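Local coordinates for threonine--tRNA ligase catalytic subunit (Aeropyrum pernix, PDB 3A32), which probably catalyses the ATP-dependent attachment of threonine to tRNA(Thr), working as a zinc-containing class II synthetase that probably cannot itself deacylate mischarged seryl-tRNA(Thr), at residues 179-183 and 239-245; 202-208 and 245-251; 175-179 and 232-238; 261-265 and 275-279. Numbering follows the deposited sequence.

Interaction 1. Residues 179-183 and 239-245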
# COMPACT_ATOMS: atom_id res chain seq x y z
N TYR A 179 -7.24 0.56 -26.57
CA TYR A 179 -5.90 0.38 -27.08
C TYR A 179 -4.87 0.70 -25.98
O TYR A 179 -3.93 -0.06 -25.78
CB TYR A 179 -5.69 1.24 -28.33
CG TYR A 179 -4.32 1.06 -28.92
CD1 TYR A 179 -4.02 -0.06 -29.73
CD2 TYR A 179 -3.31 1.99 -28.66
CE1 TYR A 179 -2.73 -0.24 -30.23
CE2 TYR A 179 -2.04 1.84 -29.17
CZ TYR A 179 -1.77 0.74 -29.95
OH TYR A 179 -0.49 0.64 -30.41
N ASP A 180 -5.05 1.83 -25.29
CA ASP A 180 -4.16 2.26 -24.25
C ASP A 180 -4.02 1.26 -23.11
O ASP A 180 -2.92 1.12 -22.55
CB ASP A 180 -4.62 3.60 -23.67
CG ASP A 180 -4.35 4.81 -24.65
OD1 ASP A 180 -3.69 4.64 -25.68
OD2 ASP A 180 -4.82 5.93 -24.35
N VAL A 181 -5.13 0.57 -22.79
CA VAL A 181 -5.11 -0.46 -21.74
C VAL A 181 -4.27 -1.62 -22.20
O VAL A 181 -3.46 -2.12 -21.42
CB VAL A 181 -6.52 -0.92 -21.27
CG1 VAL A 181 -6.43 -2.13 -20.30
CG2 VAL A 181 -7.24 0.26 -20.58
N PHE A 182 -4.38 -1.98 -23.48
CA PHE A 182 -3.45 -2.95 -24.00
C PHE A 182 -2.01 -2.47 -23.82
O PHE A 182 -1.15 -3.25 -23.41
CB PHE A 182 -3.68 -3.31 -25.50
CG PHE A 182 -2.54 -4.12 -26.08
CD1 PHE A 182 -2.49 -5.50 -25.92
CD2 PHE A 182 -1.49 -3.50 -26.73
CE1 PHE A 182 -1.42 -6.26 -26.44
CE2 PHE A 182 -0.41 -4.25 -27.24
CZ PHE A 182 -0.39 -5.63 -27.09
N GLU A 183 -1.75 -1.19 -24.13
CA GLU A 183 -0.37 -0.65 -24.05
C GLU A 183 0.12 -0.64 -22.59
O GLU A 183 1.27 -0.89 -22.33
CB GLU A 183 -0.26 0.75 -24.68
CG GLU A 183 -0.40 0.78 -26.20
CD GLU A 183 0.85 0.29 -26.98
OE1 GLU A 183 1.37 -0.80 -26.72
OE2 GLU A 183 1.33 1.02 -27.88
N ILE A 239 -3.76 -3.20 -32.52
CA ILE A 239 -2.79 -4.02 -31.82
C ILE A 239 -2.12 -4.95 -32.83
O ILE A 239 -0.89 -5.06 -32.85
CB ILE A 239 -3.46 -4.84 -30.69
CG1 ILE A 239 -3.96 -3.91 -29.58
CG2 ILE A 239 -2.51 -5.91 -30.18
CD1 ILE A 239 -4.92 -4.58 -28.63
N ASN A 240 -2.92 -5.61 -33.68
CA ASN A 240 -2.39 -6.55 -34.66
C ASN A 240 -1.52 -5.83 -35.70
O ASN A 240 -0.45 -6.29 -36.05
CB ASN A 240 -3.49 -7.37 -35.32
CG ASN A 240 -3.00 -8.11 -36.56
OD1 ASN A 240 -3.00 -7.56 -37.67
ND2 ASN A 240 -2.60 -9.36 -36.38
N GLU A 241 -1.97 -4.66 -36.15
CA GLU A 241 -1.20 -3.90 -37.10
C GLU A 241 0.13 -3.56 -36.50
O GLU A 241 1.12 -3.68 -37.19
CB GLU A 241 -1.92 -2.62 -37.58
CG GLU A 241 -1.29 -2.09 -38.91
CD GLU A 241 -1.56 -0.61 -39.17
OE1 GLU A 241 -2.76 -0.20 -39.14
OE2 GLU A 241 -0.56 0.13 -39.40
N LYS A 242 0.16 -3.16 -35.23
CA LYS A 242 1.42 -2.65 -34.63
C LYS A 242 2.41 -3.75 -34.21
O LYS A 242 3.63 -3.60 -34.38
CB LYS A 242 1.15 -1.71 -33.45
CG LYS A 242 2.43 -1.02 -32.92
CD LYS A 242 2.20 -0.06 -31.75
CE LYS A 242 3.51 0.55 -31.25
NZ LYS A 242 3.39 1.72 -30.24
N TYR A 243 1.87 -4.87 -33.69
CA TYR A 243 2.71 -5.92 -33.15
C TYR A 243 2.59 -7.29 -33.82
O TYR A 243 3.33 -8.25 -33.47
CB TYR A 243 2.41 -6.07 -31.66
CG TYR A 243 2.61 -4.81 -30.87
CD1 TYR A 243 3.90 -4.32 -30.62
CD2 TYR A 243 1.53 -4.11 -30.37
CE1 TYR A 243 4.10 -3.16 -29.90
CE2 TYR A 243 1.71 -2.95 -29.66
CZ TYR A 243 3.00 -2.50 -29.41
OH TYR A 243 3.17 -1.35 -28.68
N GLY A 244 1.64 -7.40 -34.73
CA GLY A 244 1.45 -8.65 -35.50
C GLY A 244 0.89 -9.69 -34.56
O GLY A 244 0.96 -10.87 -34.85
N ILE A 245 0.33 -9.22 -33.43
CA ILE A 245 -0.22 -10.05 -32.37
C ILE A 245 -1.56 -10.58 -32.86
O ILE A 245 -2.43 -9.84 -33.38
CB ILE A 245 -0.38 -9.27 -30.99
CG1 ILE A 245 0.98 -9.05 -30.32
CG2 ILE A 245 -1.36 -9.99 -30.05
CD1 ILE A 245 0.89 -8.18 -29.03

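Interaction 2. Residues 202-208 and 245-251. With SO4 (sulfate ion), chain C.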
# COMPACT_ATOMS: atom_id res chain seq x y z
N PHE A 202 2.03 -13.88 -27.56
CA PHE A 202 0.85 -13.17 -27.03
C PHE A 202 -0.33 -13.33 -27.97
O PHE A 202 -0.16 -13.40 -29.19
CB PHE A 202 1.17 -11.68 -26.73
CG PHE A 202 0.37 -11.11 -25.58
CD1 PHE A 202 0.79 -11.31 -24.24
CD2 PHE A 202 -0.84 -10.43 -25.81
CE1 PHE A 202 0.05 -10.87 -23.18
CE2 PHE A 202 -1.59 -9.94 -24.74
CZ PHE A 202 -1.11 -10.16 -23.39
N LYS A 203 -1.52 -13.40 -27.37
CA LYS A 203 -2.77 -13.54 -28.08
C LYS A 203 -3.82 -12.61 -27.43
O LYS A 203 -3.89 -12.49 -26.19
CB LYS A 203 -3.19 -15.04 -28.00
CG LYS A 203 -4.48 -15.37 -28.65
CD LYS A 203 -4.56 -16.82 -29.17
CE LYS A 203 -4.55 -17.81 -28.02
NZ LYS A 203 -4.79 -19.22 -28.44
N VAL A 204 -4.65 -11.98 -28.25
CA VAL A 204 -5.76 -11.20 -27.76
C VAL A 204 -7.06 -11.90 -28.18
O VAL A 204 -7.28 -12.13 -29.36
CB VAL A 204 -5.72 -9.73 -28.30
CG1 VAL A 204 -7.10 -9.11 -28.30
CG2 VAL A 204 -4.75 -8.86 -27.45
N ARG A 205 -7.91 -12.23 -27.21
CA ARG A 205 -9.16 -12.93 -27.50
C ARG A 205 -10.37 -12.03 -27.21
O ARG A 205 -10.56 -11.58 -26.09
CB ARG A 205 -9.25 -14.21 -26.65
CG ARG A 205 -10.54 -15.04 -26.82
CD ARG A 205 -10.52 -16.24 -25.84
NE ARG A 205 -9.66 -17.27 -26.40
CZ ARG A 205 -8.68 -17.89 -25.75
NH1 ARG A 205 -8.42 -17.64 -24.47
NH2 ARG A 205 -7.95 -18.78 -26.42
N LEU A 206 -11.23 -11.85 -28.20
CA LEU A 206 -12.46 -11.08 -28.00
C LEU A 206 -13.64 -12.00 -27.79
O LEU A 206 -13.77 -13.00 -28.51
CB LEU A 206 -12.74 -10.16 -29.18
CG LEU A 206 -11.61 -9.31 -29.80
CD1 LEU A 206 -12.15 -8.35 -30.90
CD2 LEU A 206 -10.77 -8.50 -28.76
N SER A 207 -14.48 -11.70 -26.80
CA SER A 207 -15.71 -12.47 -26.61
C SER A 207 -16.96 -11.58 -26.83
O SER A 207 -17.18 -10.59 -26.12
CB SER A 207 -15.70 -13.16 -25.26
OG SER A 207 -14.55 -13.99 -25.12
N MET A 208 -17.77 -11.94 -27.82
CA MET A 208 -18.81 -11.05 -28.34
C MET A 208 -20.20 -11.64 -28.10
O MET A 208 -20.30 -12.77 -27.67
CB MET A 208 -18.60 -10.83 -29.84
CG MET A 208 -17.19 -10.53 -30.26
SD MET A 208 -16.58 -8.98 -29.52
CE MET A 208 -15.79 -8.22 -30.94
N ILE A 245 0.33 -9.22 -33.43
CA ILE A 245 -0.22 -10.05 -32.37
C ILE A 245 -1.56 -10.58 -32.86
O ILE A 245 -2.43 -9.84 -33.38
CB ILE A 245 -0.38 -9.27 -30.99
CG1 ILE A 245 0.98 -9.05 -30.32
CG2 ILE A 245 -1.36 -9.99 -30.05
CD1 ILE A 245 0.89 -8.18 -29.03
N ASP A 246 -1.76 -11.87 -32.71
CA ASP A 246 -2.95 -12.29 -33.36
C ASP A 246 -4.27 -12.20 -32.50
O ASP A 246 -4.22 -12.18 -31.24
CB ASP A 246 -2.66 -13.48 -34.29
CG ASP A 246 -2.62 -14.76 -33.59
OD1 ASP A 246 -1.72 -15.56 -33.93
OD2 ASP A 246 -3.52 -14.95 -32.76
N ILE A 247 -5.39 -12.01 -33.21
CA ILE A 247 -6.65 -11.64 -32.61
C ILE A 247 -7.60 -12.78 -32.87
O ILE A 247 -7.66 -13.27 -33.98
CB ILE A 247 -7.27 -10.36 -33.29
CG1 ILE A 247 -6.26 -9.19 -33.39
CG2 ILE A 247 -8.59 -9.95 -32.56
CD1 ILE A 247 -5.62 -8.83 -31.98
N VAL A 248 -8.30 -13.22 -31.84
CA VAL A 248 -9.23 -14.34 -31.93
C VAL A 248 -10.57 -13.76 -31.49
O VAL A 248 -10.62 -13.10 -30.48
CB VAL A 248 -8.85 -15.52 -30.95
CG1 VAL A 248 -9.97 -16.52 -30.89
CG2 VAL A 248 -7.59 -16.24 -31.43
N GLU A 249 -11.65 -14.03 -32.25
CA GLU A 249 -12.99 -13.55 -31.93
C GLU A 249 -13.98 -14.70 -31.73
O GLU A 249 -14.08 -15.60 -32.59
CB GLU A 249 -13.49 -12.60 -33.01
CG GLU A 249 -14.66 -11.80 -32.54
CD GLU A 249 -15.19 -10.81 -33.54
OE1 GLU A 249 -14.41 -10.02 -34.12
OE2 GLU A 249 -16.43 -10.81 -33.73
N LEU A 250 -14.69 -14.71 -30.58
CA LEU A 250 -15.63 -15.76 -30.29
C LEU A 250 -17.05 -15.23 -30.16
O LEU A 250 -17.40 -14.51 -29.20
CB LEU A 250 -15.26 -16.54 -29.03
CG LEU A 250 -13.82 -17.09 -28.84
CD1 LEU A 250 -13.65 -17.57 -27.42
CD2 LEU A 250 -13.50 -18.21 -29.83
N GLU A 251 -17.88 -15.61 -31.12
CA GLU A 251 -19.26 -15.23 -31.13
C GLU A 251 -19.99 -15.92 -29.99
O GLU A 251 -19.79 -17.12 -29.76
CB GLU A 251 -19.91 -15.52 -32.49
CG GLU A 251 -21.46 -15.28 -32.52
CD GLU A 251 -22.09 -15.46 -33.93
OE1 GLU A 251 -21.43 -16.09 -34.78
OE2 GLU A 251 -23.21 -14.98 -34.17
S SO4 C . -7.32 -20.12 -30.60
O1 SO4 C . -6.14 -19.30 -30.88
O2 SO4 C . -8.42 -19.70 -31.46
O3 SO4 C . -6.96 -21.50 -30.93
O4 SO4 C . -7.77 -20.01 -29.20
O HOH W 1 0.30 -13.83 -31.73

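Interaction 3. Residues 175-179 and 232-238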
# COMPACT_ATOMS: atom_id res chain seq x y z
N ILE A 175 -12.18 3.74 -28.42
CA ILE A 175 -11.18 2.92 -29.12
C ILE A 175 -9.76 3.17 -28.55
O ILE A 175 -8.99 2.22 -28.28
CB ILE A 175 -11.24 3.11 -30.69
CG1 ILE A 175 -12.57 2.58 -31.27
CG2 ILE A 175 -10.01 2.51 -31.37
CD1 ILE A 175 -12.87 3.01 -32.75
N ASP A 176 -9.43 4.44 -28.34
CA ASP A 176 -8.13 4.83 -27.80
C ASP A 176 -7.92 4.29 -26.37
O ASP A 176 -6.80 3.90 -26.00
CB ASP A 176 -8.02 6.36 -27.75
CG ASP A 176 -7.70 7.03 -29.13
OD1 ASP A 176 -7.36 6.38 -30.13
OD2 ASP A 176 -7.81 8.26 -29.21
N VAL A 177 -8.97 4.34 -25.55
CA VAL A 177 -8.92 3.85 -24.20
C VAL A 177 -8.65 2.35 -24.18
O VAL A 177 -7.76 1.89 -23.44
CB VAL A 177 -10.24 4.20 -23.46
CG1 VAL A 177 -10.50 3.24 -22.32
CG2 VAL A 177 -10.21 5.70 -22.95
N VAL A 178 -9.36 1.60 -25.03
CA VAL A 178 -9.15 0.15 -25.16
C VAL A 178 -7.72 -0.17 -25.56
O VAL A 178 -7.07 -1.08 -24.98
CB VAL A 178 -10.21 -0.55 -26.12
CG1 VAL A 178 -9.93 -2.08 -26.25
CG2 VAL A 178 -11.59 -0.37 -25.59
N TYR A 179 -7.24 0.56 -26.57
CA TYR A 179 -5.90 0.38 -27.08
C TYR A 179 -4.87 0.70 -25.98
O TYR A 179 -3.93 -0.06 -25.78
CB TYR A 179 -5.69 1.24 -28.33
CG TYR A 179 -4.32 1.06 -28.92
CD1 TYR A 179 -4.02 -0.06 -29.73
CD2 TYR A 179 -3.31 1.99 -28.66
CE1 TYR A 179 -2.73 -0.24 -30.23
CE2 TYR A 179 -2.04 1.84 -29.17
CZ TYR A 179 -1.77 0.74 -29.95
OH TYR A 179 -0.49 0.64 -30.41
N LEU A 232 -13.74 -2.74 -29.69
CA LEU A 232 -12.78 -3.83 -29.47
C LEU A 232 -12.14 -4.34 -30.73
O LEU A 232 -10.99 -4.79 -30.70
CB LEU A 232 -13.47 -5.01 -28.75
CG LEU A 232 -13.97 -4.75 -27.34
CD1 LEU A 232 -14.87 -5.91 -26.83
CD2 LEU A 232 -12.79 -4.50 -26.35
N ARG A 233 -12.88 -4.29 -31.84
CA ARG A 233 -12.36 -4.74 -33.12
C ARG A 233 -11.34 -3.76 -33.68
O ARG A 233 -10.27 -4.18 -34.10
CB ARG A 233 -13.49 -4.97 -34.14
CG ARG A 233 -14.27 -6.22 -33.88
CD ARG A 233 -15.31 -6.45 -34.95
NE ARG A 233 -16.09 -7.62 -34.63
CZ ARG A 233 -17.41 -7.61 -34.46
NH1 ARG A 233 -18.09 -6.47 -34.61
NH2 ARG A 233 -18.05 -8.73 -34.18
N GLU A 234 -11.65 -2.47 -33.65
CA GLU A 234 -10.70 -1.45 -34.09
C GLU A 234 -9.44 -1.42 -33.25
O GLU A 234 -8.35 -1.36 -33.78
CB GLU A 234 -11.33 -0.06 -34.08
CG GLU A 234 -12.41 0.11 -35.11
CD GLU A 234 -11.87 0.15 -36.60
OE1 GLU A 234 -10.62 0.03 -36.84
OE2 GLU A 234 -12.74 0.31 -37.51
N ALA A 235 -9.61 -1.47 -31.93
CA ALA A 235 -8.47 -1.48 -31.01
C ALA A 235 -7.56 -2.70 -31.27
O ALA A 235 -6.34 -2.54 -31.42
CB ALA A 235 -8.92 -1.41 -29.52
N ALA A 236 -8.18 -3.87 -31.37
CA ALA A 236 -7.50 -5.13 -31.67
C ALA A 236 -6.85 -5.08 -33.04
O ALA A 236 -5.79 -5.68 -33.27
CB ALA A 236 -8.48 -6.30 -31.62
N SER A 237 -7.47 -4.37 -33.97
CA SER A 237 -6.89 -4.24 -35.30
C SER A 237 -5.65 -3.36 -35.25
O SER A 237 -4.66 -3.64 -35.92
CB SER A 237 -7.94 -3.75 -36.31
OG SER A 237 -7.31 -3.31 -37.50
N ARG A 238 -5.67 -2.32 -34.41
CA ARG A 238 -4.44 -1.54 -34.16
C ARG A 238 -3.36 -2.33 -33.45
O ARG A 238 -2.17 -2.19 -33.76
CB ARG A 238 -4.73 -0.26 -33.39
CG ARG A 238 -5.50 0.71 -34.24
CD ARG A 238 -6.06 1.85 -33.43
NE ARG A 238 -7.17 2.44 -34.19
CZ ARG A 238 -7.76 3.59 -33.89
NH1 ARG A 238 -7.38 4.30 -32.80
NH2 ARG A 238 -8.76 4.02 -34.68

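Interaction 4. Residues 261-265 and 275-279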
# COMPACT_ATOMS: atom_id res chain seq x y z
N LEU A 261 -12.35 -8.32 -23.95
CA LEU A 261 -11.08 -8.72 -24.52
C LEU A 261 -10.22 -9.29 -23.38
O LEU A 261 -10.09 -8.67 -22.29
CB LEU A 261 -10.45 -7.46 -25.08
CG LEU A 261 -9.10 -7.38 -25.73
CD1 LEU A 261 -9.08 -6.08 -26.50
CD2 LEU A 261 -7.94 -7.44 -24.68
N ASP A 262 -9.60 -10.44 -23.62
CA ASP A 262 -8.71 -11.07 -22.63
C ASP A 262 -7.30 -11.05 -23.14
O ASP A 262 -7.07 -11.23 -24.33
CB ASP A 262 -9.13 -12.50 -22.38
CG ASP A 262 -10.44 -12.57 -21.61
OD1 ASP A 262 -10.51 -11.87 -20.55
OD2 ASP A 262 -11.38 -13.26 -22.08
N PHE A 263 -6.38 -10.78 -22.22
CA PHE A 263 -4.95 -10.78 -22.48
C PHE A 263 -4.38 -12.17 -22.20
O PHE A 263 -4.51 -12.67 -21.10
CB PHE A 263 -4.26 -9.84 -21.50
CG PHE A 263 -4.71 -8.40 -21.60
CD1 PHE A 263 -4.75 -7.73 -22.86
CD2 PHE A 263 -5.04 -7.70 -20.45
CE1 PHE A 263 -5.12 -6.41 -22.92
CE2 PHE A 263 -5.41 -6.36 -20.52
CZ PHE A 263 -5.45 -5.73 -21.73
N ILE A 264 -3.73 -12.76 -23.18
CA ILE A 264 -3.29 -14.12 -23.07
C ILE A 264 -1.85 -14.26 -23.51
O ILE A 264 -1.54 -14.09 -24.69
CB ILE A 264 -4.17 -15.08 -23.94
CG1 ILE A 264 -5.60 -15.15 -23.40
CG2 ILE A 264 -3.59 -16.49 -23.89
CD1 ILE A 264 -6.57 -15.32 -24.48
N MET A 265 -0.96 -14.58 -22.57
CA MET A 265 0.40 -14.93 -22.93
C MET A 265 0.47 -16.40 -23.35
O MET A 265 -0.08 -17.26 -22.67
CB MET A 265 1.34 -14.67 -21.75
CG MET A 265 2.77 -14.99 -22.08
SD MET A 265 3.88 -13.99 -21.10
CE MET A 265 3.59 -12.34 -21.79
N GLU A 275 -1.77 -21.60 -22.76
CA GLU A 275 -2.19 -20.21 -22.53
C GLU A 275 -2.01 -19.85 -21.07
O GLU A 275 -2.23 -20.69 -20.20
CB GLU A 275 -3.64 -19.98 -22.88
CG GLU A 275 -3.97 -20.23 -24.32
CD GLU A 275 -5.38 -19.81 -24.64
OE1 GLU A 275 -6.09 -19.30 -23.71
OE2 GLU A 275 -5.77 -19.98 -25.81
N TRP A 276 -1.59 -18.62 -20.83
CA TRP A 276 -1.54 -18.04 -19.50
C TRP A 276 -2.45 -16.80 -19.55
O TRP A 276 -2.01 -15.75 -20.03
CB TRP A 276 -0.09 -17.65 -19.12
CG TRP A 276 0.08 -16.85 -17.86
CD1 TRP A 276 -0.90 -16.47 -16.96
CD2 TRP A 276 1.32 -16.38 -17.31
NE1 TRP A 276 -0.35 -15.75 -15.91
CE2 TRP A 276 1.02 -15.71 -16.08
CE3 TRP A 276 2.66 -16.45 -17.75
CZ2 TRP A 276 2.01 -15.11 -15.30
CZ3 TRP A 276 3.64 -15.85 -16.98
CH2 TRP A 276 3.31 -15.17 -15.76
N GLN A 277 -3.69 -16.93 -19.07
CA GLN A 277 -4.63 -15.82 -19.10
C GLN A 277 -4.30 -14.81 -18.01
O GLN A 277 -4.01 -15.16 -16.85
CB GLN A 277 -6.10 -16.28 -18.97
CG GLN A 277 -7.12 -15.19 -19.47
CD GLN A 277 -8.50 -15.72 -19.70
OE1 GLN A 277 -9.36 -15.51 -18.87
NE2 GLN A 277 -8.73 -16.42 -20.85
N MET A 278 -4.34 -13.54 -18.40
CA MET A 278 -4.01 -12.44 -17.50
C MET A 278 -5.25 -11.55 -17.26
O MET A 278 -6.31 -12.11 -16.89
CB MET A 278 -2.80 -11.66 -18.04
CG MET A 278 -1.59 -12.54 -18.01
SD MET A 278 -0.15 -11.86 -18.81
CE MET A 278 1.04 -13.11 -18.44
N GLY A 279 -5.14 -10.24 -17.51
CA GLY A 279 -6.25 -9.33 -17.24
C GLY A 279 -7.30 -9.37 -18.35
O GLY A 279 -7.20 -10.19 -19.27

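Interaction 1. Residues 179-183 and 239-245
Phe182 forms the apolar centre of this contact. CG2 of Ile239 sits over one face of its ring, 3.9 Å from the Phe182 centroid and 16° off the normal, a CH-pi contact, while CD1 of Ile239 reaches Phe182 CG at 3.5 Å. At the ring edge, Phe182 CZ meets Ile245 CD1 at 3.5 Å, and Phe182 CE2 meets Tyr243 CE2, also at 3.5 Å. The two aromatic planes are inclined by 46°, with centroids 5.7 Å apart. One turn earlier, Tyr179 CD1 touches Ile239 CG1 at 3.9 Å. These large side chains bridge a wide gap, for the axes of the two short helical segments approach no closer than 12.0 Å and cross at -42°. The segments belong to helices 174-191 and 222-243, which lie against the mixed sheet of the class II catalytic core; Phe182 also touches Phe263 of strand 260-268. Helix 222-243 ends here: Gly244 leaves helical geometry with positive phi, and Ile245 turns back toward Phe182. The turn is tied by a hydrogen bond from Asn240 ND2 to Ile245 O (3.0 Å). Farther out the contact becomes polar at Glu183, whose carboxylate meets the second segment: Tyr243 OH donates a hydrogen bond to Glu183 OE1 (2.7 Å), and Lys242 NZ makes a salt bridge with Glu183 OE2 (3.2 Å). The extended lysine also lays Lys242 CD against Tyr179 OH, 3.1 Å away.

Interaction 2. Residues 202-208 and 245-251
Strands 202-207 and 246-250 run parallel; the axes of these short segments come within 4.6 Å, inclined by 20°. Five backbone hydrogen bonds make the ladder: Val204 N to Asp246 O (3.0 Å), Val248 N to Val204 O (2.9 Å), Leu206 N to Val248 O (2.7 Å), Leu250 N to Leu206 O (2.8 Å) and Met208 N to Leu250 O (2.9 Å). Beyond its start, a water links Phe202 O to Asp246 N. On one face Val204 CB meets Ile247 CD1 at 3.8 Å and Leu206 CG meets Ile247 CG2 at 4.1 Å; Ile247 also packs on Ala236 of helix 222-243, and Glu249 forms a salt bridge with Arg233 there. The face bearing Lys203 and Arg205 is polar at its tips. Both pair with Glu275 and hold a sulfate, probably from the crystallisation liquor, through Lys203 NZ to O1 (2.8 Å) and Arg205 NH2 to O4 (3.0 Å). Their aliphatic stems rest on the neighbouring strand, Lys203 CD 3.8 Å from Val248 CG2 and Arg205 CD 3.7 Å from Leu250 CD1. Helix 222-243 connects the two strands, making a beta-alpha-beta unit whose second strand lies outermost in the mixed class II catalytic sheet.

Interaction 3. Residues 175-179 and 232-238
Ile175 lies across the flank of helix 222-243, its CD1 3.7 Å from Glu234 CB and its CG2 over one face of the Arg238 guanidinium, 3.5 Å from NH1 of that arginine. Between the two helices sits Ala235, whose small side chain allows a close approach: its CA is 5.1 Å from that of Tyr179, and the axes of the short helical segments come within 8.5 Å at a crossing angle of -50°. The Ala235 methyl is surrounded by Val178 CG1 at 3.5 Å, the backbone O of Ile175 at 3.8 Å and Tyr179 CB at 4.3 Å. On the inner side, Val178 CG1 also meets Leu232 CD2 at 3.7 Å. Val178 and Leu232 both continue onto Phe283 of strand 273-284, so this side of the interface merges with the packing against the sheet. The outer side belongs to Arg238. Its CB lies 3.7 Å from Tyr179 CD1, and its extended chain carries the guanidinium over Ile175 to Asp176, where NH1 of Arg238 forms a salt bridge of 3.4 Å with Asp176 OD1. Apolar packing is thus bordered by a charged pair at the exposed margin. The arrangement is a helix-helix crossing around an alanine, and it joins two helices on one face of the mixed sheet that forms the catalytic core of class II aminoacyl-tRNA synthetases.

Interaction 4. Residues 261-265 and 275-279
Met265 adopts an extended start, with chi1 and chi2 both t, which sends its sulfur along the flank of Trp276. Met265 SD lies 5.2 Å from the centroid of the six-membered Trp276 ring and 45° off the normal, an oblique Met-aromatic contact. Trp276 also has chi1 t, and CB of Met265 and CB of Trp276 are 4.2 Å apart; beyond this pair the indole meets Phe320 of helix 317-327. Met278 is m at chi1 and then extended, so that its CE reaches Met265 CB at 3.7 Å, while its CB faces Phe263 CB at 4.2 Å. The strands form a beta hairpin, 260-268 with 273-284, within the antiparallel part of the class II catalytic sheet. Met265 and Trp276 are a hydrogen-bonded pair, joined by Met265 N to Trp276 O (3.0 Å) and Trp276 N to Met265 O (2.7 Å), whereas Ile264 and Gln277 are a non-hydrogen-bonded pair. Further along, Met278 N donates to Phe263 O (2.8 Å) and Phe263 N to Gly279 O (3.1 Å). The ring of Phe263, m at chi1, lies beside Gly279, where a side chain would have little room. On the face carrying Ile264 and Gln277, Ile264 CG2 packs on Glu275 CB at 3.6 Å. Glu275, with chi1 m and chi2 t, extends its carboxylate to salt bridges with Lys203 and Arg205 of strand 202-207.

All four contacts lie within the class II catalytic core. Interactions 1 and 3 are successive parts of one interface between helices 174-191 and 222-243; their centres are 8 Å apart and they share Tyr179. Their chain segments alternate with those of interaction 2, about 12 Å from each, because helix 174-191 precedes strand 202-207 and helix 222-243 lies between that strand and strand 246-250; Ile245 belongs to both interactions 1 and 2. Interaction 4 follows later in the chain, 10 Å from interaction 2 in the same sheet, where strands 202-207 and 260-268 are neighbours. Phe263 packs on Val181 and Phe182, and Leu261 on Val178 and Leu232, so the helix pair and the sheet form one continuous layered unit.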